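Local coordinates for protein transcriptional regulator, TetR family (Myxococcus xanthus DK 1622, PDB 5K7H) that probably binds DNA through a helix-turn-helix domain as a TetR-family transcriptional repressor, and holds isovaleryl-coenzyme A in its helical C-terminal part, at residues H99-V104 with G168-I173; E77-R82 with R94-H99. One frame throughout, in Å; residues are numbered along the deposited sequence.

Contact 1: residues H99-V104 with G168-I173; sequences HNILLV and GMVLWI. With NI (nickel (II) ion), chain C; IVC (Isovaleryl-coenzyme A), chain G.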
loop_
_atom_site.group_PDB
_atom_site.type_symbol
_atom_site.label_atom_id
_atom_site.label_comp_id
_atom_site.label_asym_id
_atom_site.label_seq_id
_atom_site.Cartn_x
_atom_site.Cartn_y
_atom_site.Cartn_z
ATOM N N HIS A 99 -15.936 9.069 1.581
ATOM C CA HIS A 99 -16.340 8.121 2.611
ATOM C C HIS A 99 -15.228 7.123 2.908
ATOM O O HIS A 99 -15.015 6.746 4.066
ATOM C CB HIS A 99 -17.613 7.391 2.186
ATOM C CG HIS A 99 -18.835 8.256 2.185
ATOM N ND1 HIS A 99 -19.955 7.960 2.931
ATOM C CD2 HIS A 99 -19.112 9.409 1.531
ATOM C CE1 HIS A 99 -20.871 8.891 2.735
ATOM N NE2 HIS A 99 -20.385 9.781 1.890
ATOM N N ASN A 100 -14.506 6.685 1.875
ATOM C CA ASN A 100 -13.457 5.691 2.079
ATOM C C ASN A 100 -12.260 6.292 2.806
ATOM O O ASN A 100 -11.640 5.629 3.646
ATOM C CB ASN A 100 -13.034 5.099 0.734
ATOM C CG ASN A 100 -12.299 3.780 0.880
ATOM O OD1 ASN A 100 -11.737 3.478 1.934
ATOM N ND2 ASN A 100 -12.297 2.986 -0.183
ATOM N N ILE A 101 -11.916 7.546 2.503
ATOM C CA ILE A 101 -10.826 8.209 3.215
ATOM C C ILE A 101 -11.183 8.384 4.687
ATOM O O ILE A 101 -10.360 8.127 5.575
ATOM C CB ILE A 101 -10.492 9.555 2.544
ATOM C CG1 ILE A 101 -9.821 9.309 1.191
ATOM C CG2 ILE A 101 -9.586 10.408 3.445
ATOM C CD1 ILE A 101 -9.549 10.566 0.381
ATOM N N LEU A 102 -12.410 8.824 4.968
ATOM C CA LEU A 102 -12.813 9.051 6.353
ATOM C C LEU A 102 -12.821 7.752 7.146
ATOM O O LEU A 102 -12.493 7.742 8.339
ATOM C CB LEU A 102 -14.185 9.723 6.396
ATOM C CG LEU A 102 -14.150 11.254 6.478
ATOM C CD1 LEU A 102 -13.267 11.852 5.393
ATOM C CD2 LEU A 102 -15.557 11.828 6.389
ATOM N N LEU A 103 -13.192 6.641 6.507
ATOM C CA LEU A 103 -13.112 5.349 7.183
ATOM C C LEU A 103 -11.667 5.000 7.524
ATOM O O LEU A 103 -11.390 4.445 8.593
ATOM C CB LEU A 103 -13.732 4.257 6.309
ATOM C CG LEU A 103 -13.758 2.858 6.929
ATOM C CD1 LEU A 103 -14.813 2.781 8.024
ATOM C CD2 LEU A 103 -13.991 1.794 5.870
ATOM N N VAL A 104 -10.733 5.319 6.625
ATOM C CA VAL A 104 -9.337 4.949 6.832
ATOM C C VAL A 104 -8.708 5.773 7.948
ATOM O O VAL A 104 -7.818 5.286 8.656
ATOM C CB VAL A 104 -8.551 5.099 5.512
ATOM C CG1 VAL A 104 -7.042 5.073 5.758
ATOM C CG2 VAL A 104 -8.935 3.998 4.545
ATOM N N GLY A 168 -5.145 2.785 -4.510
ATOM C CA GLY A 168 -3.790 3.080 -4.070
ATOM C C GLY A 168 -3.706 4.386 -3.304
ATOM O O GLY A 168 -3.134 4.446 -2.213
ATOM N N MET A 169 -4.278 5.453 -3.867
ATOM C CA MET A 169 -4.326 6.735 -3.174
ATOM C C MET A 169 -4.938 6.584 -1.788
ATOM O O MET A 169 -4.329 6.939 -0.774
ATOM C CB MET A 169 -5.148 7.741 -3.980
ATOM C CG MET A 169 -4.531 8.225 -5.260
ATOM S SD MET A 169 -5.555 9.553 -5.918
ATOM C CE MET A 169 -4.771 9.837 -7.495
ATOM N N VAL A 170 -6.162 6.059 -1.741
ATOM C CA VAL A 170 -6.945 6.079 -0.510
ATOM C C VAL A 170 -6.290 5.213 0.556
ATOM O O VAL A 170 -6.037 5.669 1.678
ATOM C CB VAL A 170 -8.389 5.627 -0.803
ATOM C CG1 VAL A 170 -9.195 5.496 0.479
ATOM C CG2 VAL A 170 -9.061 6.607 -1.755
ATOM N N LEU A 171 -6.002 3.953 0.230
ATOM C CA LEU A 171 -5.549 3.019 1.250
ATOM C C LEU A 171 -4.115 3.285 1.687
ATOM O O LEU A 171 -3.746 2.912 2.802
ATOM C CB LEU A 171 -5.699 1.582 0.745
ATOM C CG LEU A 171 -7.140 1.172 0.409
ATOM C CD1 LEU A 171 -7.183 -0.248 -0.120
ATOM C CD2 LEU A 171 -8.064 1.313 1.617
ATOM N N TRP A 172 -3.301 3.932 0.851
ATOM C CA TRP A 172 -1.961 4.316 1.281
ATOM C C TRP A 172 -1.999 5.298 2.446
ATOM O O TRP A 172 -0.987 5.464 3.137
ATOM C CB TRP A 172 -1.188 4.930 0.110
ATOM C CG TRP A 172 0.303 4.914 0.279
ATOM C CD1 TRP A 172 1.107 5.968 0.611
ATOM C CD2 TRP A 172 1.167 3.784 0.120
ATOM N NE1 TRP A 172 2.418 5.561 0.669
ATOM C CE2 TRP A 172 2.483 4.225 0.371
ATOM C CE3 TRP A 172 0.956 2.442 -0.208
ATOM C CZ2 TRP A 172 3.581 3.372 0.305
ATOM C CZ3 TRP A 172 2.048 1.595 -0.275
ATOM C CH2 TRP A 172 3.345 2.063 -0.020
ATOM N N ILE A 173 -3.148 5.937 2.686
ATOM C CA ILE A 173 -3.237 7.002 3.681
ATOM C C ILE A 173 -2.835 6.496 5.060
ATOM O O ILE A 173 -2.185 7.214 5.830
ATOM C CB ILE A 173 -4.657 7.603 3.679
ATOM C CG1 ILE A 173 -4.829 8.522 2.466
ATOM C CG2 ILE A 173 -4.939 8.372 4.973
ATOM C CD1 ILE A 173 -6.249 9.013 2.244
HETATM NI NI NI C . -21.429 11.323 1.446
HETATM O O9 IVC G . 7.899 15.741 4.749
HETATM P P1 IVC G . 7.128 15.588 6.047
HETATM O O5 IVC G . 6.624 16.954 6.507
HETATM O O6 IVC G . 8.029 15.009 7.109
HETATM O O2 IVC G . 5.843 14.589 5.795
HETATM C C1 IVC G . 5.477 13.638 6.795
HETATM C C2 IVC G . 4.204 14.231 7.676
HETATM O O3 IVC G . 4.383 15.627 7.953
HETATM C C4 IVC G . 3.185 14.053 6.861
HETATM N N1 IVC G . 1.922 14.051 7.543
HETATM C C7 IVC G . 1.478 13.160 8.404
HETATM N N2 IVC G . 0.263 13.510 8.807
HETATM C C8 IVC G . -0.077 14.659 8.172
HETATM C C6 IVC G . 0.971 15.001 7.372
HETATM N N3 IVC G . 0.917 16.124 6.608
HETATM C C15 IVC G . -0.154 16.885 6.637
HETATM N N4 IVC G . -1.201 16.588 7.401
HETATM C C12 IVC G . -1.206 15.511 8.171
HETATM N N5 IVC G . -2.372 15.206 9.005
HETATM O O1 IVC G . 3.455 12.645 6.232
HETATM C C3 IVC G . 5.030 12.545 6.210
HETATM C C5 IVC G . 5.472 11.282 6.992
HETATM O O4 IVC G . 4.984 11.397 8.328
HETATM P P2 IVC G . 5.813 10.608 9.495
HETATM O O12 IVC G . 6.178 11.565 10.594
HETATM O O10 IVC G . 4.964 9.487 10.053
HETATM O O7 IVC G . 7.184 9.992 8.824
HETATM P P3 IVC G . 7.927 8.630 9.356
HETATM O O14 IVC G . 9.185 9.040 10.092
HETATM O O13 IVC G . 7.003 7.880 10.291
HETATM O O8 IVC G . 8.321 7.675 8.055
HETATM C C11 IVC G . 9.325 8.156 7.203
HETATM C C9 IVC G . 8.903 7.984 5.719
HETATM C C13 IVC G . 9.936 8.762 4.865
HETATM C C14 IVC G . 8.972 6.503 5.348
HETATM C C10 IVC G . 7.505 8.613 5.481
HETATM O O11 IVC G . 7.502 9.245 4.261
HETATM C C16 IVC G . 6.362 7.575 5.470
HETATM O O15 IVC G . 6.189 6.850 6.396
HETATM N N6 IVC G . 5.463 7.501 4.283
HETATM C C17 IVC G . 4.347 6.533 4.211
HETATM C C18 IVC G . 4.823 5.222 3.532
HETATM C C19 IVC G . 5.517 5.490 2.239
HETATM O O16 IVC G . 5.172 6.376 1.548
HETATM N N7 IVC G . 6.640 4.642 1.817
HETATM C C20 IVC G . 7.322 4.933 0.524
HETATM C C21 IVC G . 8.324 6.128 0.716
HETATM S S1 IVC G . 9.379 6.235 -0.769
HETATM C C22 IVC G . 10.365 4.721 -0.830
HETATM O O17 IVC G . 10.299 3.944 0.046
HETATM C C23 IVC G . 11.304 4.462 -2.040
HETATM C C24 IVC G . 10.736 3.446 -3.052
HETATM C C25 IVC G . 10.227 2.135 -2.390
HETATM C C26 IVC G . 11.806 3.134 -4.086
#
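Helix 89-104 and residues 168-173, which continue from helix 159-171, approach most closely where Ile101 and Val170 lie abreast, their CA atoms 5.8 Å apart, and no hydrogen bond crosses between them. Val170 points at the other helix and shares the packing with Val104, Ile173 and Ile101: its CG1, anti to the backbone N (chi1 174°), lies 3.6 Å from Asn100 OD1 and also meets Ile101 CG1. Ile173 crosses Ile101 at about a right angle, its CD1 resting 3.7 Å from Ile101 CG1 and nearly as close to CG2. The two methyls of Val104 divide their work: CG1 packs on Ile173 CG2 at 4.0 Å, while CG2 meets Leu171 CD2 at 4.1 Å. Asn100 turns its amide into this apolar surface, where its ND2 is satisfied by a hydrogen bond to Tyr137 OH on helix 124-150. Trp172 points away from helix 89-104 and sends NE1 to O16 of isovaleryl-coenzyme A at 3.0 Å, the acceptor lying at the indole edge in the ring plane; Lys178, Leu183 O and Lys135 of the second subunit add further hydrogen bonds to the ligand. Leu171 packs against Trp172 of the second subunit. Buried within the TetR-type C-terminal domain, the branched aliphatic side chains enclose one amide whose polar need is met elsewhere, consistent with a contact held by apolar packing.

Contact 2: residues E77-R82 with R94-H99; sequences EQVLSR and RACMRH. With NI (nickel (II) ion), chain C.
His99 reaches from helix 89-104 to the backbone of Gln78 on helix 60-83, joining two neighbouring helices of the all-helical TetR fold that run antiparallel, at 171°, with segment axes 9.0 Å apart. Its ND1 donates to Gln78 O over 3.1 Å, and the acceptor lies in the imidazole plane, met almost end-on by the N-H. This carbonyl belongs to the wider pi-type turn at 77-80. With ND1 acting as donor, NE2 of the same ring is left to bind nickel, and the backbone bond helps fix the ring's rotation. Arg82 crosses the imidazole at about a right angle, its aliphatic CD 4.0 Å from His99 CE1, near the ring plane at the edge; the guanidinium plane is turned 46° from the ring. That guanidinium is drawn back along its own helix, where it grips Glu77 side-on: NE bonds to Glu77 O on a lone pair, and NH2 forms a salt bridge with Glu77 OE2. Beside the base of the histidine side chain, Val79 supplies the buried apolar part. A chi1 of -176° swings its CG1 away from the backbone N and to 3.9 Å from Cys96 SG, while CG2 lies against the carbonyl of His99. Cut back to an alanine, Val79 would lose both methyls, which is likely to leave Cys96 SG and the His99 carbonyl without their apolar neighbour. Helix 124-150 covers Cys96 through Tyr137 and Phe140. At the outer edge of the ring, His99 NE2 binds the nickel ion at 1.9 Å, one of three ligand atoms, the other two coming from elsewhere in the structure.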
loop_
_atom_site.group_PDB
_atom_site.type_symbol
_atom_site.label_atom_id
_atom_site.label_comp_id
_atom_site.label_asym_id
_atom_site.label_seq_id
_atom_site.Cartn_x
_atom_site.Cartn_y
_atom_site.Cartn_z
ATOM N N GLU A 77 -21.282 -0.567 5.345
ATOM C CA GLU A 77 -22.253 0.268 6.043
ATOM C C GLU A 77 -21.919 1.750 5.895
ATOM O O GLU A 77 -22.819 2.579 5.714
ATOM C CB GLU A 77 -22.309 -0.124 7.520
ATOM C CG GLU A 77 -23.327 0.662 8.335
ATOM C CD GLU A 77 -22.682 1.560 9.374
ATOM O OE1 GLU A 77 -21.785 1.086 10.103
ATOM O OE2 GLU A 77 -23.074 2.743 9.458
ATOM N N GLN A 78 -20.636 2.102 5.964
ATOM C CA GLN A 78 -20.225 3.499 5.954
ATOM C C GLN A 78 -19.850 4.020 4.573
ATOM O O GLN A 78 -19.822 5.240 4.382
ATOM C CB GLN A 78 -19.037 3.700 6.901
ATOM C CG GLN A 78 -19.406 3.534 8.365
ATOM C CD GLN A 78 -18.207 3.269 9.246
ATOM O OE1 GLN A 78 -17.269 4.066 9.302
ATOM N NE2 GLN A 78 -18.228 2.137 9.941
ATOM N N VAL A 79 -19.571 3.139 3.613
ATOM C CA VAL A 79 -19.128 3.573 2.292
ATOM C C VAL A 79 -20.095 3.078 1.224
ATOM O O VAL A 79 -20.866 3.860 0.658
ATOM C CB VAL A 79 -17.698 3.084 1.997
ATOM C CG1 VAL A 79 -17.211 3.629 0.662
ATOM C CG2 VAL A 79 -16.753 3.495 3.115
ATOM N N LEU A 80 -20.065 1.773 0.945
ATOM C CA LEU A 80 -20.711 1.262 -0.261
ATOM C C LEU A 80 -22.227 1.410 -0.194
ATOM O O LEU A 80 -22.862 1.760 -1.195
ATOM C CB LEU A 80 -20.316 -0.199 -0.476
ATOM C CG LEU A 80 -20.518 -0.811 -1.865
ATOM C CD1 LEU A 80 -19.970 0.079 -2.977
ATOM C CD2 LEU A 80 -19.844 -2.173 -1.911
ATOM N N SER A 81 -22.825 1.155 0.971
ATOM C CA SER A 81 -24.274 1.278 1.097
ATOM C C SER A 81 -24.749 2.701 0.827
ATOM O O SER A 81 -25.871 2.897 0.344
ATOM C CB SER A 81 -24.721 0.837 2.492
ATOM O OG SER A 81 -24.518 -0.553 2.677
ATOM N N ARG A 82 -23.917 3.700 1.121
ATOM C CA ARG A 82 -24.344 5.092 1.060
ATOM C C ARG A 82 -24.093 5.755 -0.286
ATOM O O ARG A 82 -24.680 6.811 -0.550
ATOM C CB ARG A 82 -23.632 5.905 2.143
ATOM C CG ARG A 82 -24.038 5.539 3.557
ATOM C CD ARG A 82 -23.160 6.233 4.579
ATOM N NE ARG A 82 -23.274 5.602 5.894
ATOM C CZ ARG A 82 -23.778 6.173 6.985
ATOM N NH1 ARG A 82 -24.224 7.426 6.969
ATOM N NH2 ARG A 82 -23.827 5.481 8.115
ATOM N N ARG A 94 -16.498 10.523 -6.446
ATOM C CA ARG A 94 -16.066 11.525 -5.478
ATOM C C ARG A 94 -16.580 11.192 -4.085
ATOM O O ARG A 94 -15.816 11.182 -3.112
ATOM C CB ARG A 94 -16.542 12.916 -5.902
ATOM C CG ARG A 94 -15.920 13.427 -7.189
ATOM C CD ARG A 94 -16.113 14.930 -7.337
ATOM N NE ARG A 94 -15.603 15.422 -8.616
ATOM C CZ ARG A 94 -16.354 15.757 -9.663
ATOM N NH1 ARG A 94 -17.679 15.676 -9.612
ATOM N NH2 ARG A 94 -15.771 16.185 -10.774
ATOM N N ALA A 95 -17.883 10.923 -3.966
ATOM C CA ALA A 95 -18.447 10.563 -2.669
ATOM C C ALA A 95 -17.796 9.301 -2.119
ATOM O O ALA A 95 -17.469 9.229 -0.929
ATOM C CB ALA A 95 -19.959 10.378 -2.788
ATOM N N CYS A 96 -17.593 8.297 -2.973
ATOM C CA CYS A 96 -16.984 7.052 -2.514
ATOM C C CYS A 96 -15.584 7.298 -1.970
ATOM O O CYS A 96 -15.184 6.700 -0.964
ATOM C CB CYS A 96 -16.945 6.036 -3.656
ATOM S SG CYS A 96 -16.630 4.341 -3.120
ATOM N N MET A 97 -14.823 8.181 -2.619
ATOM C CA MET A 97 -13.481 8.498 -2.143
ATOM C C MET A 97 -13.531 9.179 -0.778
ATOM O O MET A 97 -12.772 8.824 0.130
ATOM C CB MET A 97 -12.762 9.376 -3.166
ATOM C CG MET A 97 -11.418 9.914 -2.702
ATOM S SD MET A 97 -10.419 10.539 -4.073
ATOM C CE MET A 97 -9.857 9.004 -4.801
ATOM N N ARG A 98 -14.424 10.157 -0.621
ATOM C CA ARG A 98 -14.543 10.851 0.665
ATOM C C ARG A 98 -14.893 9.879 1.777
ATOM O O ARG A 98 -14.232 9.849 2.826
ATOM C CB ARG A 98 -15.598 11.952 0.568
ATOM C CG ARG A 98 -15.160 13.162 -0.229
ATOM C CD ARG A 98 -16.248 14.219 -0.277
ATOM N NE ARG A 98 -15.812 15.406 -1.006
ATOM C CZ ARG A 98 -15.098 16.394 -0.476
ATOM N NH1 ARG A 98 -14.730 16.350 0.798
ATOM N NH2 ARG A 98 -14.750 17.431 -1.224
ATOM N N HIS A 99 -15.936 9.069 1.581
ATOM C CA HIS A 99 -16.340 8.121 2.611
ATOM C C HIS A 99 -15.228 7.123 2.908
ATOM O O HIS A 99 -15.015 6.746 4.066
ATOM C CB HIS A 99 -17.613 7.391 2.186
ATOM C CG HIS A 99 -18.835 8.256 2.185
ATOM N ND1 HIS A 99 -19.955 7.960 2.931
ATOM C CD2 HIS A 99 -19.112 9.409 1.531
ATOM C CE1 HIS A 99 -20.871 8.891 2.735
ATOM N NE2 HIS A 99 -20.385 9.781 1.890
HETATM NI NI NI C . -21.429 11.323 1.446
#

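Overall arrangement
From the N terminus, the chain leaves the predicted DNA-binding helix-turn-helix and enters helix 60-83, whose last turns carry the first segment of contact 2. A short connection leads into helix 89-104, and contact 2 closes this local hairpin. Contact 1 starts on the same helix and closes a much longer loop, through helices 109-117 and 124-150, on residues 168-173. The two loops follow in series, neither nesting nor crossing, and share His99. Helix 89-104 thus lies between helix 60-83 and helix 159-171, and Val79 CG2 touches Asn100 CA where the contacts meet. Together they tie helix 60-83 to the ligand-binding, subunit-facing part of the fold.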